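MutT/nudix family protein (PDB 3GZ5) regulates transcription of NAD metabolism genes in response to ADP-ribose, probably by pairing a nudix-type sensor domain with a DNA-binding winged helix. Local coordinates at residues T106-C118 and R155-A169. Sequence-based numbering, arbitrary orientation.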
loop_
_atom_site.group_PDB
_atom_site.type_symbol
_atom_site.label_atom_id
_atom_site.label_comp_id
_atom_site.label_asym_id
_atom_site.label_seq_id
_atom_site.Cartn_x
_atom_site.Cartn_y
_atom_site.Cartn_z
ATOM N N THR B 106 4.645 -13.879 1.286
ATOM C CA THR B 106 5.331 -13.260 0.175
ATOM C C THR B 106 5.130 -11.729 0.177
ATOM O O THR B 106 4.002 -11.227 0.206
ATOM C CB THR B 106 4.932 -13.899 -1.216
ATOM O OG1 THR B 106 6.043 -13.802 -2.126
ATOM C CG2 THR B 106 3.797 -13.165 -1.829
ATOM N N VAL B 107 6.240 -11.003 0.162
ATOM C CA VAL B 107 6.197 -9.557 0.041
ATOM C C VAL B 107 6.272 -9.204 -1.456
ATOM O O VAL B 107 7.285 -9.463 -2.131
ATOM C CB VAL B 107 7.317 -8.893 0.859
ATOM C CG1 VAL B 107 7.159 -7.373 0.837
ATOM C CG2 VAL B 107 7.343 -9.461 2.315
ATOM N N CYS B 108 5.171 -8.668 -1.973
ATOM C CA CYS B 108 5.022 -8.401 -3.401
ATOM C C CYS B 108 5.215 -6.947 -3.725
ATOM O O CYS B 108 4.685 -6.085 -3.030
ATOM C CB CYS B 108 3.657 -8.872 -3.945
ATOM S SG CYS B 108 3.688 -8.980 -5.801
ATOM N N TYR B 109 5.993 -6.698 -4.782
ATOM C CA TYR B 109 6.321 -5.379 -5.305
ATOM C C TYR B 109 5.743 -5.229 -6.709
ATOM O O TYR B 109 5.541 -6.249 -7.406
ATOM C CB TYR B 109 7.847 -5.202 -5.393
ATOM C CG TYR B 109 8.503 -4.980 -4.041
ATOM C CD1 TYR B 109 8.872 -3.700 -3.634
ATOM C CD2 TYR B 109 8.711 -6.033 -3.168
ATOM C CE1 TYR B 109 9.450 -3.473 -2.389
ATOM C CE2 TYR B 109 9.279 -5.821 -1.901
ATOM C CZ TYR B 109 9.650 -4.544 -1.530
ATOM O OH TYR B 109 10.206 -4.318 -0.291
ATOM N N THR B 110 5.454 -3.971 -7.089
ATOM C CA THR B 110 5.235 -3.592 -8.486
ATOM C C THR B 110 6.452 -2.853 -8.997
ATOM O O THR B 110 7.031 -2.024 -8.288
ATOM C CB THR B 110 4.017 -2.642 -8.710
ATOM O OG1 THR B 110 2.853 -3.202 -8.119
ATOM C CG2 THR B 110 3.737 -2.499 -10.232
ATOM N N ALA B 111 6.840 -3.147 -10.230
ATOM C CA ALA B 111 7.891 -2.393 -10.852
ATOM C C ALA B 111 7.570 -2.003 -12.296
ATOM O O ALA B 111 6.721 -2.624 -12.956
ATOM C CB ALA B 111 9.260 -3.160 -10.752
ATOM N N LEU B 112 8.277 -0.983 -12.774
ATOM C CA LEU B 112 8.169 -0.508 -14.146
ATOM C C LEU B 112 9.543 -0.233 -14.734
ATOM O O LEU B 112 10.419 0.342 -14.080
ATOM C CB LEU B 112 7.299 0.765 -14.221
ATOM C CG LEU B 112 5.791 0.735 -13.900
ATOM C CD1 LEU B 112 5.141 2.125 -14.068
ATOM C CD2 LEU B 112 5.083 -0.247 -14.825
ATOM N N MET B 113 9.739 -0.660 -15.972
ATOM C CA MET B 113 10.950 -0.314 -16.707
ATOM C C MET B 113 10.653 -0.262 -18.194
ATOM O O MET B 113 9.613 -0.733 -18.631
ATOM C CB MET B 113 12.072 -1.310 -16.436
ATOM C CG MET B 113 11.927 -2.720 -17.053
ATOM S SD MET B 113 13.516 -3.592 -16.833
ATOM C CE MET B 113 13.040 -5.231 -17.199
ATOM N N SER B 114 11.573 0.288 -18.978
ATOM C CA SER B 114 11.385 0.252 -20.424
ATOM C C SER B 114 11.808 -1.099 -20.998
ATOM O O SER B 114 12.762 -1.738 -20.539
ATOM C CB SER B 114 12.137 1.382 -21.116
ATOM O OG SER B 114 13.442 0.951 -21.440
ATOM N N TYR B 115 11.085 -1.513 -22.023
ATOM C CA TYR B 115 11.315 -2.778 -22.711
ATOM C C TYR B 115 12.734 -2.989 -23.267
ATOM O O TYR B 115 13.298 -4.058 -23.063
ATOM C CB TYR B 115 10.251 -2.940 -23.802
ATOM C CG TYR B 115 10.375 -4.178 -24.645
ATOM C CD1 TYR B 115 9.791 -5.378 -24.244
ATOM C CD2 TYR B 115 11.048 -4.144 -25.871
ATOM C CE1 TYR B 115 9.884 -6.513 -25.031
ATOM C CE2 TYR B 115 11.150 -5.281 -26.663
ATOM C CZ TYR B 115 10.568 -6.455 -26.240
ATOM O OH TYR B 115 10.655 -7.572 -27.034
ATOM N N GLN B 116 13.314 -1.992 -23.943
ATOM C CA GLN B 116 14.632 -2.173 -24.598
ATOM C C GLN B 116 15.838 -2.013 -23.659
ATOM O O GLN B 116 16.959 -2.390 -24.012
ATOM C CB GLN B 116 14.800 -1.276 -25.834
ATOM C CG GLN B 116 14.370 -1.924 -27.189
ATOM C CD GLN B 116 15.180 -3.184 -27.576
ATOM O OE1 GLN B 116 16.403 -3.266 -27.352
ATOM N NE2 GLN B 116 14.487 -4.172 -28.166
ATOM N N ALA B 117 15.604 -1.471 -22.465
ATOM C CA ALA B 117 16.637 -1.413 -21.428
ATOM C C ALA B 117 17.151 -2.809 -21.061
ATOM O O ALA B 117 18.301 -2.958 -20.640
ATOM C CB ALA B 117 16.112 -0.700 -20.194
ATOM N N CYS B 118 16.314 -3.829 -21.253
ATOM C CA CYS B 118 16.668 -5.188 -20.850
ATOM C C CYS B 118 16.335 -6.314 -21.840
ATOM O O CYS B 118 16.792 -7.442 -21.633
ATOM C CB CYS B 118 15.989 -5.513 -19.533
ATOM S SG CYS B 118 14.356 -6.150 -19.784
ATOM N N ARG B 155 -3.599 -1.678 -9.238
ATOM C CA ARG B 155 -2.920 -0.507 -8.683
ATOM C C ARG B 155 -2.339 0.392 -9.769
ATOM O O ARG B 155 -2.375 1.583 -9.638
ATOM C CB ARG B 155 -1.866 -0.823 -7.609
ATOM C CG ARG B 155 -1.614 0.490 -6.772
ATOM C CD ARG B 155 -0.686 0.351 -5.647
ATOM N NE ARG B 155 0.617 -0.112 -6.120
ATOM C CZ ARG B 155 1.644 -0.380 -5.315
ATOM N NH1 ARG B 155 2.785 -0.830 -5.832
ATOM N NH2 ARG B 155 1.512 -0.202 -3.996
ATOM N N LEU B 156 -1.841 -0.193 -10.847
ATOM C CA LEU B 156 -1.398 0.575 -12.013
ATOM C C LEU B 156 -2.489 1.472 -12.611
ATOM O O LEU B 156 -2.227 2.613 -13.006
ATOM C CB LEU B 156 -0.884 -0.355 -13.100
ATOM C CG LEU B 156 0.532 -0.876 -13.003
ATOM C CD1 LEU B 156 1.009 -0.988 -14.440
ATOM C CD2 LEU B 156 1.402 0.056 -12.226
ATOM N N THR B 157 -3.702 0.942 -12.664
ATOM C CA THR B 157 -4.881 1.721 -13.028
ATOM C C THR B 157 -5.059 2.972 -12.160
ATOM O O THR B 157 -5.262 4.049 -12.707
ATOM C CB THR B 157 -6.136 0.823 -13.066
ATOM O OG1 THR B 157 -5.892 -0.220 -14.020
ATOM C CG2 THR B 157 -7.351 1.607 -13.486
ATOM N N GLN B 158 -4.942 2.839 -10.830
ATOM C CA GLN B 158 -4.965 4.002 -9.935
ATOM C C GLN B 158 -3.776 4.938 -10.152
ATOM O O GLN B 158 -3.918 6.157 -10.057
ATOM C CB GLN B 158 -5.055 3.613 -8.447
ATOM C CG GLN B 158 -6.258 2.765 -8.060
ATOM C CD GLN B 158 -7.609 3.415 -8.380
ATOM O OE1 GLN B 158 -8.318 2.989 -9.313
ATOM N NE2 GLN B 158 -7.974 4.448 -7.606
ATOM N N LYS B 159 -2.598 4.386 -10.429
ATOM C CA LYS B 159 -1.461 5.232 -10.772
ATOM C C LYS B 159 -1.737 6.079 -12.026
ATOM O O LYS B 159 -1.327 7.232 -12.080
ATOM C CB LYS B 159 -0.181 4.406 -10.977
ATOM C CG LYS B 159 0.305 3.676 -9.754
ATOM C CD LYS B 159 0.776 4.601 -8.676
ATOM C CE LYS B 159 1.144 3.759 -7.493
ATOM N NZ LYS B 159 1.866 4.548 -6.459
ATOM N N ALA B 160 -2.402 5.501 -13.031
ATOM C CA ALA B 160 -2.778 6.230 -14.264
ATOM C C ALA B 160 -3.747 7.381 -13.970
ATOM O O ALA B 160 -3.792 8.357 -14.697
ATOM C CB ALA B 160 -3.369 5.289 -15.302
ATOM N N LEU B 161 -4.490 7.261 -12.875
ATOM C CA LEU B 161 -5.492 8.253 -12.482
ATOM C C LEU B 161 -4.929 9.410 -11.671
ATOM O O LEU B 161 -5.441 10.549 -11.731
ATOM C CB LEU B 161 -6.609 7.574 -11.678
ATOM C CG LEU B 161 -7.807 6.925 -12.397
ATOM C CD1 LEU B 161 -8.848 6.548 -11.352
ATOM C CD2 LEU B 161 -8.461 7.840 -13.453
ATOM N N TYR B 162 -3.888 9.122 -10.893
ATOM C CA TYR B 162 -3.390 10.094 -9.920
ATOM C C TYR B 162 -1.919 10.448 -10.041
ATOM O O TYR B 162 -1.418 11.175 -9.199
ATOM C CB TYR B 162 -3.670 9.629 -8.482
ATOM C CG TYR B 162 -5.131 9.513 -8.160
ATOM C CD1 TYR B 162 -5.909 10.647 -7.908
ATOM C CD2 TYR B 162 -5.745 8.263 -8.120
ATOM C CE1 TYR B 162 -7.276 10.534 -7.617
ATOM C CE2 TYR B 162 -7.104 8.137 -7.830
ATOM C CZ TYR B 162 -7.853 9.271 -7.577
ATOM O OH TYR B 162 -9.181 9.112 -7.291
ATOM N N SER B 163 -1.229 9.920 -11.050
ATOM C CA SER B 163 0.208 10.192 -11.219
ATOM C C SER B 163 0.662 10.071 -12.679
ATOM O O SER B 163 -0.155 9.783 -13.555
ATOM C CB SER B 163 1.045 9.246 -10.329
ATOM O OG SER B 163 1.122 7.936 -10.867
ATOM N N LEU B 164 1.961 10.285 -12.932
ATOM C CA LEU B 164 2.594 10.009 -14.229
ATOM C C LEU B 164 3.595 8.869 -14.105
ATOM O O LEU B 164 4.469 8.701 -14.950
ATOM C CB LEU B 164 3.295 11.264 -14.779
ATOM C CG LEU B 164 2.470 12.535 -15.015
ATOM C CD1 LEU B 164 3.354 13.681 -15.492
ATOM C CD2 LEU B 164 1.375 12.282 -16.056
ATOM N N VAL B 165 3.442 8.082 -13.037
ATOM C CA VAL B 165 4.155 6.836 -12.843
ATOM C C VAL B 165 4.120 5.918 -14.100
ATOM O O VAL B 165 5.135 5.268 -14.404
ATOM C CB VAL B 165 3.680 6.109 -11.521
ATOM C CG1 VAL B 165 4.153 4.681 -11.462
ATOM C CG2 VAL B 165 4.150 6.889 -10.243
ATOM N N PRO B 166 2.983 5.857 -14.852
ATOM C CA PRO B 166 3.123 5.073 -16.103
ATOM C C PRO B 166 4.240 5.494 -17.061
ATOM O O PRO B 166 4.638 4.702 -17.877
ATOM C CB PRO B 166 1.744 5.191 -16.760
ATOM C CG PRO B 166 0.809 5.366 -15.566
ATOM C CD PRO B 166 1.590 6.316 -14.664
ATOM N N GLY B 167 4.774 6.708 -16.957
ATOM C CA GLY B 167 5.898 7.077 -17.795
ATOM C C GLY B 167 7.124 6.194 -17.648
ATOM O O GLY B 167 7.907 6.060 -18.591
ATOM N N PHE B 168 7.286 5.573 -16.475
ATOM C CA PHE B 168 8.430 4.681 -16.211
ATOM C C PHE B 168 8.471 3.408 -17.064
ATOM O O PHE B 168 9.534 2.821 -17.225
ATOM C CB PHE B 168 8.550 4.362 -14.704
ATOM C CG PHE B 168 8.995 5.531 -13.886
ATOM C CD1 PHE B 168 10.294 6.012 -13.996
ATOM C CD2 PHE B 168 8.126 6.162 -13.017
ATOM C CE1 PHE B 168 10.718 7.103 -13.247
ATOM C CE2 PHE B 168 8.543 7.264 -12.246
ATOM C CZ PHE B 168 9.827 7.733 -12.367
ATOM N N ALA B 169 7.324 3.006 -17.623
ATOM C CA ALA B 169 7.245 1.886 -18.579
ATOM C C ALA B 169 7.763 2.214 -19.991
ATOM O O ALA B 169 7.865 1.321 -20.835
ATOM C CB ALA B 169 5.815 1.355 -18.653
HETATM O O HOH W 1 9.066 0.307 -22.965
#
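Leu112 makes the tight part of this contact, its side chain packed between helix 155-162 and the 3-10 turn 165-169. Its CD1 comes within 3.2 Å of Val165 O and reaches Val165 CG1 at 3.8 Å, the two side chains meeting crosswise. CG stands anti to the carbonyl carbon (chi1 -67°); from there the other methyl, CD2, touches Leu156 CD1 and Ala169 CB, while CB packs on Phe168 CB. Phe30 adds to this packing from strand 22-33, beside strand 106-112 in the mixed sheet of the nudix fold. The helix runs over one face of that sheet, its axis 11.1 Å from the strand's and turned by 49°, and the chain continues from the 3-10 turn to strand 174-175 and helix 176-187 of the winged helix. Two residues back along the strand, Thr110 rests CG2 on Leu156 CD2, but its OG1 takes only a weak bond from Arg155 NH1 (3.3 Å, 128° at the hydrogen); the stronger partner of that guanidinium is Glu88. Packing is looser beyond Met113, toward partly exposed Ser114 and Tyr115, where a water bridges the two segments, accepting from Tyr115 N and donating to Ala169 O at 2.6 Å.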